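Local coordinates for protein neuraminidase (Influenza A virus, PDB 4FVK) that forms a homotetrameric, neuraminidase-like six-bladed beta-propeller on bat influenza A virus and may remove terminal sialic acid from glycoconjugates, at residues 26-31 and 85-90; 344-349 and 358-363. All coordinates share one frame; numbering follows the deposited sequence.

Interaction 1 (26-31 and 85-90)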
ATOM      1  N   PRO A  26     -11.532 -19.326  16.367  1.00 23.93           N
ATOM      2  CA  PRO A  26     -11.583 -18.334  15.301  1.00 22.67           C
ATOM      3  C   PRO A  26     -10.219 -17.706  15.142  1.00 23.78           C
ATOM      4  O   PRO A  26      -9.593 -17.297  16.135  1.00 23.42           O
ATOM      5  CB  PRO A  26     -12.603 -17.317  15.811  1.00 24.36           C
ATOM      6  CG  PRO A  26     -12.594 -17.452  17.282  1.00 24.48           C
ATOM      7  CD  PRO A  26     -12.167 -18.853  17.609  1.00 24.78           C
ATOM      8  N   THR A  27      -9.738 -17.702  13.908  1.00 26.21           N
ATOM      9  CA  THR A  27      -8.506 -17.032  13.582  1.00 27.23           C
ATOM     10  C   THR A  27      -8.816 -15.638  13.068  1.00 25.57           C
ATOM     11  O   THR A  27      -7.962 -14.752  13.103  1.00 27.61           O
ATOM     12  CB  THR A  27      -7.690 -17.824  12.559  1.00 28.21           C
ATOM     13  OG1 THR A  27      -8.434 -17.933  11.334  1.00 31.16           O
ATOM     14  CG2 THR A  27      -7.405 -19.213  13.105  1.00 27.59           C
ATOM     15  N   HIS A  28     -10.048 -15.437  12.619  1.00 26.59           N
ATOM     16  CA  HIS A  28     -10.510 -14.101  12.244  1.00 26.54           C
ATOM     17  C   HIS A  28     -11.992 -14.030  12.465  1.00 27.03           C
ATOM     18  O   HIS A  28     -12.737 -14.837  11.903  1.00 28.93           O
ATOM     19  CB  HIS A  28     -10.244 -13.795  10.753  1.00 26.07           C
ATOM     20  CG  HIS A  28      -8.795 -13.747  10.390  1.00 26.30           C
ATOM     21  ND1 HIS A  28      -8.107 -14.845   9.923  1.00 27.76           N
ATOM     22  CD2 HIS A  28      -7.903 -12.727  10.416  1.00 27.08           C
ATOM     23  CE1 HIS A  28      -6.850 -14.509   9.691  1.00 26.84           C
ATOM     24  NE2 HIS A  28      -6.701 -13.227   9.979  1.00 27.91           N
ATOM     25  N   ARG A  29     -12.446 -13.059  13.243  1.00 28.36           N
ATOM     26  CA  ARG A  29     -13.870 -12.757  13.257  1.00 31.86           C
ATOM     27  C   ARG A  29     -14.122 -11.935  12.005  1.00 32.22           C
ATOM     28  O   ARG A  29     -13.172 -11.446  11.380  1.00 35.05           O
ATOM     29  CB  ARG A  29     -14.252 -12.003  14.530  1.00 34.90           C
ATOM     30  CG  ARG A  29     -13.995 -12.847  15.790  1.00 35.95           C
ATOM     31  CD  ARG A  29     -14.355 -12.115  17.076  1.00 43.16           C
ATOM     32  NE  ARG A  29     -15.757 -12.296  17.437  1.00 39.57           N
ATOM     33  CZ  ARG A  29     -16.236 -12.135  18.661  1.00 39.50           C
ATOM     34  NH1 ARG A  29     -15.419 -11.805  19.651  1.00 40.22           N
ATOM     35  NH2 ARG A  29     -17.528 -12.316  18.897  1.00 43.18           N
ATOM     36  N   GLY A  30     -15.371 -11.769  11.604  1.00 28.21           N
ATOM     37  CA  GLY A  30     -15.605 -10.945  10.422  1.00 28.15           C
ATOM     38  C   GLY A  30     -15.439  -9.490  10.815  1.00 27.95           C
ATOM     39  O   GLY A  30     -15.585  -9.163  11.989  1.00 28.22           O
ATOM     40  N   PHE A  31     -15.110  -8.613   9.869  1.00 24.59           N
ATOM     41  CA  PHE A  31     -15.116  -7.190  10.184  1.00 23.10           C
ATOM     42  C   PHE A  31     -16.511  -6.863  10.720  1.00 25.25           C
ATOM     43  O   PHE A  31     -17.521  -7.243  10.119  1.00 26.14           O
ATOM     44  CB  PHE A  31     -14.698  -6.343   8.969  1.00 23.53           C
ATOM     45  CG  PHE A  31     -13.203  -6.249   8.805  1.00 22.10           C
ATOM     46  CD1 PHE A  31     -12.507  -7.227   8.117  1.00 20.12           C
ATOM     47  CD2 PHE A  31     -12.488  -5.220   9.415  1.00 21.65           C
ATOM     48  CE1 PHE A  31     -11.119  -7.162   8.002  1.00 22.21           C
ATOM     49  CE2 PHE A  31     -11.092  -5.134   9.301  1.00 20.98           C
ATOM     50  CZ  PHE A  31     -10.406  -6.101   8.597  1.00 19.94           C
ATOM     51  N   THR A  85      -8.711  -9.906  -1.633  1.00 19.91           N
ATOM     52  CA  THR A  85      -8.294  -9.037  -0.522  1.00 21.07           C
ATOM     53  C   THR A  85      -7.576  -9.912   0.517  1.00 19.67           C
ATOM     54  O   THR A  85      -8.013 -11.023   0.763  1.00 19.50           O
ATOM     55  CB  THR A  85      -9.537  -8.411   0.175  1.00 20.91           C
ATOM     56  OG1 THR A  85     -10.321  -7.704  -0.791  1.00 20.89           O
ATOM     57  CG2 THR A  85      -9.165  -7.460   1.326  1.00 20.04           C
ATOM     58  N   PRO A  86      -6.489  -9.411   1.144  1.00 16.86           N
ATOM     59  CA  PRO A  86      -5.844 -10.188   2.222  1.00 18.32           C
ATOM     60  C   PRO A  86      -6.812 -10.437   3.398  1.00 17.47           C
ATOM     61  O   PRO A  86      -7.656  -9.571   3.635  1.00 16.68           O
ATOM     62  CB  PRO A  86      -4.675  -9.300   2.655  1.00 16.94           C
ATOM     63  CG  PRO A  86      -4.420  -8.398   1.477  1.00 19.32           C
ATOM     64  CD  PRO A  86      -5.744  -8.188   0.804  1.00 18.10           C
ATOM     65  N   ILE A  87      -6.735 -11.586   4.080  1.00 20.43           N
ATOM     66  CA  ILE A  87      -7.737 -11.883   5.134  1.00 21.72           C
ATOM     67  C   ILE A  87      -7.759 -10.810   6.192  1.00 22.61           C
ATOM     68  O   ILE A  87      -8.815 -10.477   6.705  1.00 23.74           O
ATOM     69  CB  ILE A  87      -7.497 -13.185   5.970  1.00 24.29           C
ATOM     70  CG1 ILE A  87      -6.139 -13.804   5.691  1.00 23.77           C
ATOM     71  CG2 ILE A  87      -8.683 -14.142   5.885  1.00 24.49           C
ATOM     72  CD1 ILE A  87      -5.114 -13.350   6.651  1.00 24.87           C
ATOM     73  N   GLY A  88      -6.582 -10.280   6.515  1.00 23.43           N
ATOM     74  CA  GLY A  88      -6.461  -9.294   7.568  1.00 24.28           C
ATOM     75  C   GLY A  88      -6.883  -7.870   7.234  1.00 25.54           C
ATOM     76  O   GLY A  88      -6.751  -6.989   8.093  1.00 26.26           O
ATOM     77  N   SER A  89      -7.382  -7.621   6.021  1.00 18.68           N
ATOM     78  CA  SER A  89      -7.793  -6.265   5.651  1.00 18.86           C
ATOM     79  C   SER A  89      -9.256  -6.158   5.323  1.00 20.62           C
ATOM     80  O   SER A  89      -9.848  -7.082   4.757  1.00 21.97           O
ATOM     81  CB  SER A  89      -7.039  -5.762   4.408  1.00 18.75           C
ATOM     82  OG  SER A  89      -5.647  -5.984   4.499  1.00 22.61           O
ATOM     83  N   ALA A  90      -9.821  -4.991   5.592  1.00 20.52           N
ATOM     84  CA  ALA A  90     -11.179  -4.698   5.172  1.00 21.25           C
ATOM     85  C   ALA A  90     -11.186  -4.644   3.666  1.00 21.09           C
ATOM     86  O   ALA A  90     -10.151  -4.393   3.076  1.00 21.28           O
ATOM     87  CB  ALA A  90     -11.617  -3.375   5.734  1.00 20.75           C
TER

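Interaction 2 (344-349 and 358-363). With ZN (zinc ion), chain E.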
ATOM      1  N   LEU A 344     -16.929 -18.892   7.221  1.00 18.14           N
ATOM      2  CA  LEU A 344     -18.332 -18.890   7.552  1.00 20.11           C
ATOM      3  C   LEU A 344     -18.859 -17.478   7.365  1.00 20.32           C
ATOM      4  O   LEU A 344     -18.254 -16.532   7.861  1.00 20.28           O
ATOM      5  CB  LEU A 344     -18.497 -19.314   9.011  1.00 18.49           C
ATOM      6  CG  LEU A 344     -19.860 -19.063   9.659  1.00 21.70           C
ATOM      7  CD1 LEU A 344     -20.914 -19.906   9.002  1.00 21.83           C
ATOM      8  CD2 LEU A 344     -19.828 -19.336  11.215  1.00 23.56           C
ATOM      9  N   GLU A 345     -19.978 -17.326   6.669  1.00 20.23           N
ATOM     10  CA  GLU A 345     -20.589 -16.007   6.581  1.00 21.01           C
ATOM     11  C   GLU A 345     -21.333 -15.619   7.844  1.00 24.35           C
ATOM     12  O   GLU A 345     -22.171 -16.369   8.352  1.00 24.31           O
ATOM     13  CB  GLU A 345     -21.558 -15.904   5.432  1.00 20.06           C
ATOM     14  CG  GLU A 345     -20.950 -15.878   4.052  1.00 21.73           C
ATOM     15  CD  GLU A 345     -22.039 -15.876   3.000  1.00 22.16           C
ATOM     16  OE1 GLU A 345     -23.156 -16.318   3.345  1.00 23.53           O
ATOM     17  OE2 GLU A 345     -21.798 -15.452   1.848  1.00 20.91           O
ATOM     18  N   ILE A 346     -21.040 -14.418   8.325  1.00 21.61           N
ATOM     19  CA  ILE A 346     -21.779 -13.838   9.431  1.00 22.83           C
ATOM     20  C   ILE A 346     -22.658 -12.752   8.836  1.00 23.89           C
ATOM     21  O   ILE A 346     -22.203 -11.944   8.019  1.00 21.99           O
ATOM     22  CB  ILE A 346     -20.843 -13.292  10.510  1.00 21.21           C
ATOM     23  CG1 ILE A 346     -20.402 -14.419  11.442  1.00 26.31           C
ATOM     24  CG2 ILE A 346     -21.581 -12.328  11.398  1.00 26.22           C
ATOM     25  CD1 ILE A 346     -19.349 -15.297  10.920  1.00 25.60           C
ATOM     26  N   GLU A 347     -23.926 -12.738   9.201  1.00 35.37           N
ATOM     27  CA  GLU A 347     -24.829 -11.800   8.547  1.00 37.06           C
ATOM     28  C   GLU A 347     -25.172 -10.614   9.435  1.00 37.91           C
ATOM     29  O   GLU A 347     -25.528 -10.773  10.595  1.00 40.01           O
ATOM     30  CB  GLU A 347     -26.085 -12.500   8.034  1.00 39.86           C
ATOM     31  CG  GLU A 347     -26.162 -12.520   6.520  1.00 44.14           C
ATOM     32  CD  GLU A 347     -26.197 -13.921   5.959  1.00 43.88           C
ATOM     33  OE1 GLU A 347     -27.118 -14.679   6.330  1.00 45.74           O
ATOM     34  OE2 GLU A 347     -25.302 -14.264   5.154  1.00 40.22           O
ATOM     35  N   ASP A 348     -25.035  -9.417   8.885  1.00 29.63           N
ATOM     36  CA  ASP A 348     -25.268  -8.212   9.662  1.00 31.82           C
ATOM     37  C   ASP A 348     -26.268  -7.335   8.934  1.00 31.71           C
ATOM     38  O   ASP A 348     -26.194  -7.167   7.720  1.00 31.44           O
ATOM     39  CB  ASP A 348     -23.960  -7.441   9.863  1.00 29.31           C
ATOM     40  CG  ASP A 348     -22.814  -8.337  10.316  1.00 33.43           C
ATOM     41  OD1 ASP A 348     -22.847  -8.818  11.474  1.00 31.39           O
ATOM     42  OD2 ASP A 348     -21.871  -8.549   9.514  1.00 32.02           O
ATOM     43  N   GLN A 349     -27.203  -6.787   9.693  1.00 31.91           N
ATOM     44  CA  GLN A 349     -28.195  -5.870   9.178  1.00 31.39           C
ATOM     45  C   GLN A 349     -27.566  -4.486   9.168  1.00 31.19           C
ATOM     46  O   GLN A 349     -26.878  -4.119  10.120  1.00 29.77           O
ATOM     47  CB  GLN A 349     -29.411  -5.871  10.106  1.00 34.49           C
ATOM     48  CG  GLN A 349     -30.616  -5.185   9.513  1.00 36.99           C
ATOM     49  CD  GLN A 349     -30.936  -5.748   8.150  1.00 39.22           C
ATOM     50  OE1 GLN A 349     -31.186  -6.947   8.021  1.00 39.91           O
ATOM     51  NE2 GLN A 349     -30.880  -4.894   7.109  1.00 37.68           N
ATOM     52  N   GLU A 358     -20.141 -11.068   6.018  1.00 23.17           N
ATOM     53  CA  GLU A 358     -18.703 -10.930   6.234  1.00 23.27           C
ATOM     54  C   GLU A 358     -18.160 -12.274   6.674  1.00 24.24           C
ATOM     55  O   GLU A 358     -18.778 -12.956   7.503  1.00 25.00           O
ATOM     56  CB  GLU A 358     -18.395  -9.862   7.287  1.00 23.12           C
ATOM     57  CG  GLU A 358     -18.406  -8.424   6.773  1.00 26.05           C
ATOM     58  CD  GLU A 358     -17.308  -8.141   5.726  1.00 26.84           C
ATOM     59  OE1 GLU A 358     -17.505  -7.252   4.875  1.00 23.36           O
ATOM     60  OE2 GLU A 358     -16.237  -8.781   5.779  1.00 27.44           O
ATOM     61  N   LEU A 359     -17.006 -12.659   6.150  1.00 19.58           N
ATOM     62  CA  LEU A 359     -16.415 -13.951   6.512  1.00 21.52           C
ATOM     63  C   LEU A 359     -15.684 -13.961   7.850  1.00 22.76           C
ATOM     64  O   LEU A 359     -14.890 -13.075   8.140  1.00 21.22           O
ATOM     65  CB  LEU A 359     -15.436 -14.411   5.424  1.00 20.72           C
ATOM     66  CG  LEU A 359     -15.990 -14.674   4.015  1.00 19.42           C
ATOM     67  CD1 LEU A 359     -14.898 -15.246   3.147  1.00 17.82           C
ATOM     68  CD2 LEU A 359     -17.180 -15.660   4.085  1.00 19.05           C
ATOM     69  N   SER A 360     -15.954 -14.986   8.656  1.00 24.40           N
ATOM     70  CA  SER A 360     -15.078 -15.336   9.754  1.00 24.80           C
ATOM     71  C   SER A 360     -14.365 -16.632   9.380  1.00 23.35           C
ATOM     72  O   SER A 360     -14.847 -17.403   8.544  1.00 22.04           O
ATOM     73  CB  SER A 360     -15.870 -15.543  11.045  1.00 26.05           C
ATOM     74  OG  SER A 360     -16.693 -16.694  10.899  1.00 28.58           O
ATOM     75  N   THR A 361     -13.204 -16.861   9.979  1.00 23.31           N
ATOM     76  CA  THR A 361     -12.470 -18.099   9.742  1.00 23.59           C
ATOM     77  C   THR A 361     -12.171 -18.792  11.062  1.00 24.30           C
ATOM     78  O   THR A 361     -11.802 -18.137  12.039  1.00 24.62           O
ATOM     79  CB  THR A 361     -11.165 -17.866   8.978  1.00 21.77           C
ATOM     80  OG1 THR A 361     -10.293 -16.992   9.731  1.00 24.31           O
ATOM     81  CG2 THR A 361     -11.455 -17.254   7.595  1.00 22.83           C
ATOM     82  N   PHE A 362     -12.342 -20.113  11.081  1.00 19.87           N
ATOM     83  CA  PHE A 362     -12.084 -20.939  12.256  1.00 19.40           C
ATOM     84  C   PHE A 362     -11.131 -22.057  11.856  1.00 20.23           C
ATOM     85  O   PHE A 362     -11.252 -22.601  10.773  1.00 19.95           O
ATOM     86  CB  PHE A 362     -13.388 -21.559  12.755  1.00 19.94           C
ATOM     87  CG  PHE A 362     -14.291 -20.602  13.488  1.00 20.88           C
ATOM     88  CD1 PHE A 362     -15.080 -19.685  12.797  1.00 20.70           C
ATOM     89  CD2 PHE A 362     -14.360 -20.627  14.869  1.00 22.08           C
ATOM     90  CE1 PHE A 362     -15.916 -18.808  13.484  1.00 21.39           C
ATOM     91  CE2 PHE A 362     -15.194 -19.758  15.566  1.00 22.85           C
ATOM     92  CZ  PHE A 362     -15.972 -18.855  14.884  1.00 22.69           C
ATOM     93  N   CYS A 363     -10.179 -22.412  12.712  1.00 26.67           N
ATOM     94  CA  CYS A 363      -9.320 -23.570  12.418  1.00 27.85           C
ATOM     95  C   CYS A 363      -9.434 -24.671  13.491  1.00 27.28           C
ATOM     96  O   CYS A 363      -9.724 -24.394  14.645  1.00 28.25           O
ATOM     97  CB  CYS A 363      -7.856 -23.146  12.218  1.00 27.93           C
ATOM     98  SG  CYS A 363      -7.550 -22.119  10.729  1.00 32.50           S
TER
HETATM   99 ZN    ZN E 502     -15.986  -6.928   3.655  1.00 14.38          ZN
HETATM  100  O   HOH W   1     -15.275  -8.656   2.704  1.00 40.55           O
HETATM  101  O   HOH W   2     -14.740  -5.834   4.904  1.00 40.55           O
HETATM  102  O   HOH W   3     -17.438  -5.812   2.746  1.00 30.00           O

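Interaction 1 (26-31 and 85-90)
His-28, its imidazole lying against Ile-87, is held at ND1 by the hydroxyl of Thr-361, an oxygen that Thr-27 OG1 grips as well. Thr-27 and His-28 both oppose Thr-361 in a classic beta bulge, which begins the loop after strand 23-26 of the beta-propeller. Facing it is a type I beta turn at the end of strand 81-86, closed by a bond from Ser-89 N to Pro-86 O. The imidazole sits beside its own backbone N (chi1 -64°). Ile-87 crosses it at about a right angle, with CB over one face in a CH-pi contact, 4.2 Å from the His-28 ring centroid. At the end of the Ile-87 chain, CD1 reaches His-28 CE1 at 3.7 Å. The far edge of the Phe-31 ring comes down on the 89-90 peptide, Phe-31 CZ lying 3.3 Å from Ala-90 N. The methyl CB of Ala-90 stands over its face, 4.1 Å from the Phe-31 ring centroid and 13° off the normal. A second subunit packs Ile-99 on His-28 and Tyr-83 on Phe-31, and its backbone is hydrogen-bonded to Gly-88, so the contact is part of the tetramer interface. Gly-88 O meets the Phe-31 ring at its edge, in plane, 3.8 Å from CZ.

Interaction 2 (344-349 and 358-363)
Ile-346 and Glu-358 form an antiparallel hydrogen-bonded pair: Ile-346 N gives a nearly straight bond of 2.8 Å to Glu-358 O (168° at the hydrogen), and Glu-358 N returns one of 3.0 Å to Ile-346 O. The two strands are the arms of a beta hairpin in one blade of the propeller, and the axes of the two short segments run at 135°, antiparallel but strongly twisted. Leu-344 and Ser-360 make the next hydrogen-bonded pair, with Leu-344 N to Ser-360 O and Ser-360 N to Leu-344 O both at 2.9 Å. That second acceptor takes more than one donor. The hydroxyl of Ser-360, set between its backbone N and carbonyl carbon (chi1 67°), adds a weak 3.4 Å bond from OG to Leu-344 O, and the CA-H of Leu-359 also leans on this oxygen.

Glu-358 carries the zinc ion. Its chain bends at chi2, leading the carboxylate away from strand 344-349, and Glu-358 OE1 binds the metal at 2.0 Å. Three waters also bind the ion, one of them donating to OE2, and Ser-91 is the other protein residue of the site. On the opposite face, Glu-345 and Leu-359 form the non-hydrogen-bonded pair. The carboxylate of Glu-345 is salt-bridged to Arg-323 on the adjacent strand. Nearer the backbone, Glu-345 CG lies against Leu-359 CD2 at 3.8 Å. Leu-359 also rests on Ala-47 and Val-49 of strand 47-51. Back on the face with Leu-344, Ile-346 reaches diagonally across to Ser-360, its CD1 3.5 Å from Ser-360 CB, tighter than usual for two carbons.

How the interactions relate
The two interactions lie with centres about 9 Å apart, and both segments of interaction 1 precede those of interaction 2 in the chain. They share a four-stranded antiparallel sheet: strand 23-26, which runs into the first segment of interaction 1, is the edge strand beside 355-365, which pairs with 341-349. An N-terminal strand thus completes a blade built mainly from the C-terminal end, a ring closure common in beta-propellers. The contacts meet directly where His-28 O lies 2.8 Å from Thr-361 N, a probable hydrogen bond. Interaction 1 joins the edge of this blade to the turn after strand 81-86, beside a neighbouring subunit, and its Phe-31 side chain lies about 6 Å from the zinc ion held by Glu-358.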